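Local structure of IWS1 (Encephalitozoon cuniculi, 2XPP) at residues I96-E99 with H100-S104; I109-F112 with Y113-P117; E119-E122 with V123-S126; K128-V131 with Q132-N136. The protein is probably a transcription factor that helps regulate RNA polymerase II, acting during or after the recruitment of TBP. All coordinates share one frame; numbering follows the deposited sequence.

Contact 1: I96-E99 with H100-S104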
loop_
_atom_site.group_PDB
_atom_site.type_symbol
_atom_site.label_atom_id
_atom_site.label_comp_id
_atom_site.label_asym_id
_atom_site.label_seq_id
_atom_site.Cartn_x
_atom_site.Cartn_y
_atom_site.Cartn_z
ATOM N N ILE A 96 -7.852 0.932 -9.439
ATOM C CA ILE A 96 -8.124 1.588 -8.151
ATOM C C ILE A 96 -8.866 2.900 -8.341
ATOM O O ILE A 96 -8.426 3.777 -9.104
ATOM C CB ILE A 96 -6.812 1.737 -7.375
ATOM C CG1 ILE A 96 -6.309 0.345 -6.929
ATOM C CG2 ILE A 96 -6.991 2.634 -6.186
ATOM C CD1 ILE A 96 -4.840 0.350 -6.401
ATOM N N HIS A 97 -9.989 3.039 -7.654
ATOM C CA HIS A 97 -10.846 4.179 -7.868
ATOM C C HIS A 97 -11.001 4.932 -6.561
ATOM O O HIS A 97 -10.526 4.488 -5.512
ATOM C CB HIS A 97 -12.212 3.751 -8.451
ATOM C CG HIS A 97 -12.108 3.034 -9.775
ATOM N ND1 HIS A 97 -11.211 3.399 -10.762
ATOM C CD2 HIS A 97 -12.766 1.952 -10.255
ATOM C CE1 HIS A 97 -11.337 2.587 -11.798
ATOM N NE2 HIS A 97 -12.277 1.701 -11.518
ATOM N N LYS A 98 -11.678 6.080 -6.635
ATOM C CA LYS A 98 -11.833 6.942 -5.460
ATOM C C LYS A 98 -12.225 6.216 -4.167
ATOM O O LYS A 98 -11.621 6.444 -3.129
ATOM C CB LYS A 98 -12.852 8.028 -5.819
ATOM C CG LYS A 98 -13.257 8.909 -4.635
ATOM C CD LYS A 98 -14.356 9.909 -5.045
ATOM C CE LYS A 98 -15.669 9.245 -5.483
ATOM N NZ LYS A 98 -15.790 9.122 -6.980
ATOM N N GLU A 99 -13.250 5.367 -4.229
ATOM C CA GLU A 99 -13.778 4.699 -3.040
ATOM C C GLU A 99 -12.778 3.766 -2.410
ATOM O O GLU A 99 -12.641 3.735 -1.185
ATOM C CB GLU A 99 -15.089 3.964 -3.361
ATOM C CG GLU A 99 -16.237 4.898 -3.829
ATOM C CD GLU A 99 -16.200 5.278 -5.328
ATOM O OE1 GLU A 99 -15.329 4.763 -6.133
ATOM O OE2 GLU A 99 -17.073 6.121 -5.686
ATOM N N HIS A 100 -12.017 3.042 -3.233
ATOM C CA HIS A 100 -10.941 2.190 -2.738
ATOM C C HIS A 100 -9.875 2.989 -1.971
ATOM O O HIS A 100 -9.369 2.528 -0.946
ATOM C CB HIS A 100 -10.214 1.491 -3.904
ATOM C CG HIS A 100 -11.108 0.664 -4.768
ATOM N ND1 HIS A 100 -11.114 0.759 -6.146
ATOM C CD2 HIS A 100 -11.964 -0.336 -4.452
ATOM C CE1 HIS A 100 -11.996 -0.097 -6.633
ATOM N NE2 HIS A 100 -12.527 -0.776 -5.620
ATOM N N LEU A 101 -9.533 4.165 -2.501
ATOM C CA LEU A 101 -8.497 5.024 -1.903
ATOM C C LEU A 101 -8.982 5.664 -0.594
ATOM O O LEU A 101 -8.241 5.681 0.411
ATOM C CB LEU A 101 -8.088 6.097 -2.907
ATOM C CG LEU A 101 -7.357 5.539 -4.141
ATOM C CD1 LEU A 101 -7.279 6.598 -5.215
ATOM C CD2 LEU A 101 -5.958 4.966 -3.715
ATOM N N VAL A 102 -10.225 6.135 -0.582
ATOM C CA VAL A 102 -10.733 6.822 0.621
ATOM C C VAL A 102 -10.797 5.830 1.771
ATOM O O VAL A 102 -10.285 6.118 2.879
ATOM C CB VAL A 102 -12.052 7.509 0.350
ATOM C CG1 VAL A 102 -12.694 8.051 1.645
ATOM C CG2 VAL A 102 -11.829 8.646 -0.654
ATOM N N THR A 103 -11.325 4.633 1.516
ATOM C CA THR A 103 -11.497 3.662 2.615
ATOM C C THR A 103 -10.215 3.038 3.168
ATOM O O THR A 103 -10.118 2.733 4.377
ATOM C CB THR A 103 -12.499 2.556 2.256
ATOM O OG1 THR A 103 -11.923 1.735 1.250
ATOM C CG2 THR A 103 -13.823 3.148 1.764
ATOM N N SER A 104 -9.237 2.848 2.283
ATOM C CA SER A 104 -7.976 2.228 2.631
ATOM C C SER A 104 -6.924 3.173 3.147
ATOM O O SER A 104 -6.135 2.760 4.002
ATOM C CB SER A 104 -7.348 1.429 1.461
ATOM O OG SER A 104 -6.812 2.318 0.457
HETATM O O HOH W 1 -13.520 0.776 -0.983
#
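H100 turns its ring back to the start of its own helix and takes a hydrogen bond from the backbone N-H of H97. H97 is the N-cap of helix 98-104, and H100 stands three residues further on, so this is the side-chain-to-N-cap half of a capping box. It lies within the TFIIS N-terminal helical domain. Following the histidine outward, CB rests against H97 O at 3.4 Å. CG, anti to its own carbonyl carbon (chi1 -57°), is thereby directed back toward the N-cap. ND1 then meets H97 N at 3.0 Å, with the donor close to the ring plane and an N-H...N angle of 161°, and the same atom lies 3.7 Å from I96 CA. Since ND1 accepts here, a neutral ring would probably carry its proton on NE2. The H97 ring is slid aside from that of H100, with centroids 5.9 Å apart and little overlap; its own ND1 makes a weak hydrogen bond to E137.

On the buried side the side chains of I96 and L101 lie roughly perpendicular, I96 CG2 touching L101 CD2 at 3.6 Å. L63 and L58 pack against both I96 and H100, joining this helix start to helices 62-70 and 54-59. The first full turn is carried by backbone bonds from L101 N to H97 O, V102 N to K98 O and T103 N to E99 O. On the exposed side a water is hydrogen-bonded to T103 OG1 at 2.9 Å and gives a weak hydrogen bond to E99 O.

Contact 2: I109-F112 with Y113-P117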
loop_
_atom_site.group_PDB
_atom_site.type_symbol
_atom_site.label_atom_id
_atom_site.label_comp_id
_atom_site.label_asym_id
_atom_site.label_seq_id
_atom_site.Cartn_x
_atom_site.Cartn_y
_atom_site.Cartn_z
ATOM N N ILE A 109 0.420 6.375 2.382
ATOM C CA ILE A 109 1.779 5.764 2.426
ATOM C C ILE A 109 2.492 5.909 1.082
ATOM O O ILE A 109 3.687 6.200 1.048
ATOM C CB ILE A 109 1.798 4.297 2.953
ATOM C CG1 ILE A 109 3.258 3.823 3.228
ATOM C CG2 ILE A 109 1.113 3.297 1.966
ATOM C CD1 ILE A 109 4.063 4.646 4.272
ATOM N N VAL A 110 1.748 5.786 -0.019
ATOM C CA VAL A 110 2.383 5.992 -1.328
ATOM C C VAL A 110 2.851 7.442 -1.476
ATOM O O VAL A 110 3.947 7.680 -2.006
ATOM C CB VAL A 110 1.453 5.562 -2.478
ATOM C CG1 VAL A 110 2.088 5.932 -3.863
ATOM C CG2 VAL A 110 1.147 4.017 -2.354
ATOM N N TYR A 111 2.032 8.390 -0.976
ATOM C CA TYR A 111 2.415 9.778 -0.981
ATOM C C TYR A 111 3.732 9.949 -0.205
ATOM O O TYR A 111 4.660 10.651 -0.670
ATOM C CB TYR A 111 1.293 10.700 -0.480
ATOM C CG TYR A 111 1.730 12.139 -0.613
ATOM C CD1 TYR A 111 1.678 12.790 -1.854
ATOM C CD2 TYR A 111 2.315 12.801 0.473
ATOM C CE1 TYR A 111 2.132 14.095 -1.997
ATOM C CE2 TYR A 111 2.782 14.106 0.342
ATOM C CZ TYR A 111 2.671 14.746 -0.891
ATOM O OH TYR A 111 3.115 16.051 -1.015
ATOM N N PHE A 112 3.831 9.286 0.963
ATOM C CA PHE A 112 5.057 9.401 1.721
ATOM C C PHE A 112 6.271 8.873 0.930
ATOM O O PHE A 112 7.347 9.489 0.934
ATOM C CB PHE A 112 4.940 8.695 3.079
ATOM C CG PHE A 112 6.241 8.715 3.842
ATOM C CD1 PHE A 112 6.779 9.929 4.316
ATOM C CD2 PHE A 112 6.933 7.548 4.014
ATOM C CE1 PHE A 112 8.030 9.942 5.006
ATOM C CE2 PHE A 112 8.170 7.545 4.680
ATOM C CZ PHE A 112 8.711 8.727 5.157
ATOM N N TYR A 113 6.090 7.764 0.219
ATOM C CA TYR A 113 7.180 7.208 -0.559
ATOM C C TYR A 113 7.644 8.231 -1.582
ATOM O O TYR A 113 8.854 8.311 -1.848
ATOM C CB TYR A 113 6.758 5.937 -1.271
ATOM C CG TYR A 113 6.835 4.674 -0.417
ATOM C CD1 TYR A 113 7.272 3.471 -0.996
ATOM C CD2 TYR A 113 6.461 4.660 0.945
ATOM C CE1 TYR A 113 7.343 2.270 -0.237
ATOM C CE2 TYR A 113 6.549 3.455 1.713
ATOM C CZ TYR A 113 7.000 2.289 1.103
ATOM O OH TYR A 113 7.094 1.098 1.789
ATOM N N SER A 114 6.702 8.987 -2.150
ATOM C CA SER A 114 7.018 9.951 -3.215
ATOM C C SER A 114 7.829 11.143 -2.703
ATOM O O SER A 114 8.450 11.856 -3.504
ATOM C CB SER A 114 5.753 10.426 -3.951
ATOM O OG SER A 114 4.951 11.374 -3.214
ATOM N N ILE A 115 7.834 11.356 -1.385
ATOM C CA ILE A 115 8.511 12.542 -0.816
ATOM C C ILE A 115 9.626 12.208 0.171
ATOM O O ILE A 115 10.352 13.108 0.638
ATOM C CB ILE A 115 7.505 13.534 -0.193
ATOM C CG1 ILE A 115 6.772 12.902 1.000
ATOM C CG2 ILE A 115 6.506 14.037 -1.248
ATOM C CD1 ILE A 115 6.158 13.921 1.945
ATOM N N ASN A 116 9.789 10.927 0.473
ATOM C CA ASN A 116 10.746 10.483 1.496
ATOM C C ASN A 116 12.189 10.699 1.027
ATOM O O ASN A 116 12.608 10.066 0.070
ATOM C CB ASN A 116 10.483 9.006 1.820
ATOM C CG ASN A 116 11.472 8.425 2.811
ATOM O OD1 ASN A 116 12.367 9.132 3.319
ATOM N ND2 ASN A 116 11.326 7.145 3.093
ATOM N N PRO A 117 12.970 11.579 1.712
ATOM C CA PRO A 117 14.337 11.822 1.204
ATOM C C PRO A 117 15.278 10.619 1.286
ATOM O O PRO A 117 16.234 10.512 0.498
ATOM C CB PRO A 117 14.853 12.994 2.055
ATOM C CG PRO A 117 13.910 13.124 3.197
ATOM C CD PRO A 117 12.593 12.507 2.788
#
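I109 and Y113, one turn apart on helix 106-115, make the dense side of this contact: I109 CG1 lies 3.6 Å from Y113 CE2, and I109 CD1 touches the same ring carbon. Y113 is sunk among R84 and L88 of helix 81-92 and V123 and A127 of helix 121-138, and its hydroxyl is hydrogen-bonded to L70 O. This is core packing of the TFIIS-type helical bundle. F112 is buried too. With CG anti to the backbone N (chi1 176°), its ring reaches along the helix to N116, whose CB stands over one face in a CH-pi contact, 4.0 Å from the centroid. The N116 amide is inclined 25° to that ring, ND2 coming 3.6 Å from F112 CE2, while OD1 accepts from K118 N to close an Asx turn.

The looser side is Y111, partly exposed, with exposed I115, whose CD1 meets Y111 CE2 at 3.7 Å. Between these regions S114 OG lies over one face of the Y111 ring and donates to Y111 O at 2.7 Å. S114 N bonds mainly to V110 O and only weakly to Y111 O, and F112 O receives I115 N from above its plane. A buried serine hydroxyl thus spends its proton on its own helix, so its polarity is probably met locally, without a partner from another helix.

Contact 3: E119-E122 with V123-S126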
loop_
_atom_site.group_PDB
_atom_site.type_symbol
_atom_site.label_atom_id
_atom_site.label_comp_id
_atom_site.label_asym_id
_atom_site.label_seq_id
_atom_site.Cartn_x
_atom_site.Cartn_y
_atom_site.Cartn_z
ATOM N N GLU A 119 14.407 7.648 0.494
ATOM C CA GLU A 119 13.990 6.649 -0.485
ATOM C C GLU A 119 14.920 6.619 -1.743
ATOM O O GLU A 119 15.559 7.638 -2.073
ATOM C CB GLU A 119 12.508 6.897 -0.839
ATOM C CG GLU A 119 11.917 5.822 -1.738
ATOM C CD GLU A 119 12.107 4.418 -1.159
ATOM O OE1 GLU A 119 13.003 3.680 -1.630
ATOM O OE2 GLU A 119 11.360 4.086 -0.219
ATOM N N SER A 120 15.059 5.461 -2.397
ATOM C CA SER A 120 15.806 5.411 -3.649
ATOM C C SER A 120 15.095 6.286 -4.675
ATOM O O SER A 120 13.863 6.410 -4.656
ATOM C CB SER A 120 16.014 3.980 -4.181
ATOM O OG SER A 120 14.879 3.482 -4.884
ATOM N N LYS A 121 15.873 6.908 -5.537
ATOM C CA LYS A 121 15.321 7.734 -6.616
ATOM C C LYS A 121 14.289 6.947 -7.431
ATOM O O LYS A 121 13.235 7.484 -7.739
ATOM C CB LYS A 121 16.428 8.304 -7.525
ATOM C CG LYS A 121 17.437 9.207 -6.816
ATOM C CD LYS A 121 18.230 10.028 -7.832
ATOM C CE LYS A 121 19.381 10.815 -7.206
ATOM N NZ LYS A 121 18.885 11.729 -6.129
ATOM N N GLU A 122 14.578 5.675 -7.728
ATOM C CA GLU A 122 13.670 4.816 -8.493
ATOM C C GLU A 122 12.316 4.597 -7.812
ATOM O O GLU A 122 11.280 4.744 -8.446
ATOM C CB GLU A 122 14.323 3.443 -8.799
ATOM C CG GLU A 122 13.427 2.485 -9.646
ATOM C CD GLU A 122 13.735 0.940 -9.514
ATOM O OE1 GLU A 122 14.931 0.505 -9.567
ATOM O OE2 GLU A 122 12.738 0.174 -9.403
ATOM N N VAL A 123 12.324 4.212 -6.538
ATOM C CA VAL A 123 11.086 3.999 -5.782
ATOM C C VAL A 123 10.312 5.324 -5.664
ATOM O O VAL A 123 9.098 5.348 -5.865
ATOM C CB VAL A 123 11.359 3.379 -4.419
ATOM C CG1 VAL A 123 10.090 3.293 -3.572
ATOM C CG2 VAL A 123 11.870 1.935 -4.663
ATOM N N ARG A 124 11.012 6.410 -5.336
ATOM C CA ARG A 124 10.349 7.726 -5.306
ATOM C C ARG A 124 9.648 8.052 -6.624
ATOM O O ARG A 124 8.499 8.479 -6.628
ATOM C CB ARG A 124 11.345 8.840 -5.023
ATOM C CG ARG A 124 11.622 8.950 -3.587
ATOM C CD ARG A 124 11.581 10.438 -3.157
ATOM N NE ARG A 124 12.685 11.134 -3.763
ATOM C CZ ARG A 124 13.946 10.759 -3.598
ATOM N NH1 ARG A 124 14.212 9.713 -2.826
ATOM N NH2 ARG A 124 14.929 11.418 -4.189
ATOM N N ALA A 125 10.356 7.855 -7.744
ATOM C CA ALA A 125 9.753 8.084 -9.046
ATOM C C ALA A 125 8.552 7.157 -9.277
ATOM O O ALA A 125 7.520 7.590 -9.852
ATOM C CB ALA A 125 10.803 7.900 -10.146
ATOM N N SER A 126 8.654 5.884 -8.886
ATOM C CA SER A 126 7.493 4.957 -9.006
ATOM C C SER A 126 6.298 5.443 -8.205
ATOM O O SER A 126 5.175 5.444 -8.700
ATOM C CB SER A 126 7.818 3.500 -8.586
ATOM O OG SER A 126 8.761 2.977 -9.515
HETATM O O HOH W 2 10.484 1.241 -8.124
#
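E119 folds its side chain over two residues of the following turn. CG stands anti to the backbone N (chi1 -174°) and the chain then bends, bringing the carboxylate athwart V123, with E119 CD 3.3 Å from V123 CG1. Further back, E119 CB touches R124 CG at 3.5 Å, the two side chains running antiparallel alongside one another. The carboxylate is well occupied: OE1 accepts from S120 N on its anti side, well out of the carboxylate plane, and OE2 makes a salt bridge with R84 of helix 81-92. The R124 guanidinium meets the backbone rather than this carboxylate: NH1 makes a weak, poorly angled hydrogen bond to E119 O, the oxygen lying near the guanidinium plane.

S120 is the N-cap of helix 121-138. Its OG accepts from V123 N at 3.1 Å with a nearly straight 169° angle, the classic serine cap on an N-H that has no preceding helical turn to bond to. S120 O then starts the helical ladder by accepting from R124 N at 2.9 Å.

K121 puts its CA over one face of the R124 guanidinium, and its NZ is 4.4 Å from R124 NH2, a proximity that would be expected to be mildly unfavourable. K121 O accepts from A125 N. E122 extends its side chain, giving OE1 to a salt bridge with K85. Its OE2 receives a hydrogen bond of 2.8 Å from a water, and the same water is hydrogen-bonded to S126 OG one turn on.

Contact 4: K128-V131 with Q132-N136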
loop_
_atom_site.group_PDB
_atom_site.type_symbol
_atom_site.label_atom_id
_atom_site.label_comp_id
_atom_site.label_asym_id
_atom_site.label_seq_id
_atom_site.Cartn_x
_atom_site.Cartn_y
_atom_site.Cartn_z
ATOM N N LYS A 128 5.691 8.533 -7.183
ATOM C CA LYS A 128 5.209 9.804 -7.770
ATOM C C LYS A 128 4.257 9.506 -8.911
ATOM O O LYS A 128 3.197 10.132 -9.050
ATOM C CB LYS A 128 6.365 10.661 -8.247
ATOM C CG LYS A 128 6.984 11.460 -7.136
ATOM C CD LYS A 128 7.988 12.478 -7.639
ATOM C CE LYS A 128 8.628 13.198 -6.450
ATOM N NZ LYS A 128 7.707 14.260 -5.869
ATOM N N ALA A 129 4.640 8.548 -9.768
ATOM C CA ALA A 129 3.795 8.227 -10.909
ATOM C C ALA A 129 2.435 7.632 -10.464
ATOM O O ALA A 129 1.357 7.914 -11.053
ATOM C CB ALA A 129 4.555 7.252 -11.826
ATOM N N LEU A 130 2.473 6.822 -9.412
ATOM C CA LEU A 130 1.275 6.230 -8.883
ATOM C C LEU A 130 0.378 7.335 -8.260
ATOM O O LEU A 130 -0.854 7.341 -8.459
ATOM C CB LEU A 130 1.680 5.189 -7.840
ATOM C CG LEU A 130 0.676 4.170 -7.412
ATOM C CD1 LEU A 130 0.036 3.440 -8.628
ATOM C CD2 LEU A 130 1.417 3.133 -6.511
ATOM N N VAL A 131 0.985 8.285 -7.535
ATOM C CA VAL A 131 0.213 9.428 -6.994
ATOM C C VAL A 131 -0.404 10.188 -8.156
ATOM O O VAL A 131 -1.574 10.583 -8.119
ATOM C CB VAL A 131 1.088 10.399 -6.126
ATOM C CG1 VAL A 131 0.351 11.717 -5.752
ATOM C CG2 VAL A 131 1.553 9.725 -4.873
ATOM N N GLN A 132 0.366 10.438 -9.218
ATOM C CA GLN A 132 -0.200 11.194 -10.327
ATOM C C GLN A 132 -1.341 10.441 -11.008
ATOM O O GLN A 132 -2.268 11.076 -11.468
ATOM C CB GLN A 132 0.887 11.590 -11.348
ATOM C CG GLN A 132 1.826 12.644 -10.704
ATOM C CD GLN A 132 1.057 13.746 -9.896
ATOM O OE1 GLN A 132 1.103 13.757 -8.656
ATOM N NE2 GLN A 132 0.358 14.640 -10.606
ATOM N N LYS A 133 -1.243 9.114 -11.092
ATOM C CA LYS A 133 -2.317 8.295 -11.676
ATOM C C LYS A 133 -3.589 8.400 -10.839
ATOM O O LYS A 133 -4.696 8.670 -11.370
ATOM C CB LYS A 133 -1.902 6.823 -11.704
ATOM C CG LYS A 133 -2.986 5.890 -12.331
ATOM C CD LYS A 133 -2.457 4.437 -12.371
ATOM C CE LYS A 133 -3.515 3.491 -12.908
ATOM N NZ LYS A 133 -2.910 2.122 -12.892
ATOM N N TRP A 134 -3.435 8.173 -9.550
ATOM C CA TRP A 134 -4.590 8.226 -8.619
ATOM C C TRP A 134 -5.171 9.623 -8.473
ATOM O O TRP A 134 -6.374 9.770 -8.159
ATOM C CB TRP A 134 -4.193 7.699 -7.265
ATOM C CG TRP A 134 -3.866 6.231 -7.299
ATOM C CD1 TRP A 134 -4.130 5.349 -8.315
ATOM C CD2 TRP A 134 -3.199 5.499 -6.283
ATOM N NE1 TRP A 134 -3.645 4.085 -7.975
ATOM C CE2 TRP A 134 -3.064 4.164 -6.737
ATOM C CE3 TRP A 134 -2.669 5.844 -5.037
ATOM C CZ2 TRP A 134 -2.451 3.153 -5.955
ATOM C CZ3 TRP A 134 -2.060 4.830 -4.263
ATOM C CH2 TRP A 134 -1.965 3.510 -4.738
ATOM N N THR A 135 -4.347 10.664 -8.682
ATOM C CA THR A 135 -4.904 12.056 -8.678
ATOM C C THR A 135 -6.006 12.247 -9.706
ATOM O O THR A 135 -6.924 13.044 -9.479
ATOM C CB THR A 135 -3.801 13.145 -8.797
ATOM O OG1 THR A 135 -2.890 12.964 -7.707
ATOM C CG2 THR A 135 -4.405 14.574 -8.794
ATOM N N ASN A 136 -5.936 11.524 -10.823
ATOM C CA ASN A 136 -7.019 11.535 -11.783
ATOM C C ASN A 136 -8.365 11.178 -11.182
ATOM O O ASN A 136 -9.372 11.678 -11.683
ATOM C CB ASN A 136 -6.752 10.630 -12.981
ATOM C CG ASN A 136 -5.699 11.180 -13.892
ATOM O OD1 ASN A 136 -5.822 12.276 -14.383
ATOM N ND2 ASN A 136 -4.649 10.411 -14.111
#
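L130 lays its branch point over the six-membered ring of W134, one turn on: CG stands 3.8 Å from the ring centroid and 18° off the normal, a CH-pi contact displaced toward the rim. Both methyls stay on the indole, L130 CD1 reaching W134 CE2 at 3.7 Å and L130 CD2 reaching W134 CH2 at 3.8 Å. With CG anti to the backbone N (chi1 -163°), L130 is directed along the helix to W134, whose CG, beside its own backbone N, turns the indole back to meet it. The backbone joins in on the ring as well, since L130 O sits over a face of the indole, 3.4 Å from W134 CG, while accepting the nearly straight bond from W134 N.

This is i to i+4 packing within helix 121-138, the last helix of the TFIIS-type bundle. L88 and L91 of helix 81-92 and V110 of helix 106-115 pack against L130, and aromatic packing from the chain of another protein reaches V131, W134 and T135. V131 O carries two donors from the same residue: T135 N, and T135 OG1 at 2.8 Å, which approach from opposite faces of the carbonyl plane. On the exposed side Q132 bends back, its OE1 lying 3.6 Å from V131 CG1.

How the contacts relate
From the N terminus the four contacts come in series, each a single unbroken piece of chain, so none closes a long loop and none nests in or crosses another. Contact 1 starts helix 98-104, contact 2 follows on helix 106-115, and contacts 3 and 4 adjoin along helix 121-138. Contacts 1 and 4 meet at W134, whose ring receives I96 CD1 and L101 CD2. Contact 2 is packed on contact 3 where V123 and R124 lie against Y113, and on contact 4 where V110 reaches L130, V131 and W134. Contacts 1 and 2 do not touch; contact 4, on the last helix, packs against both.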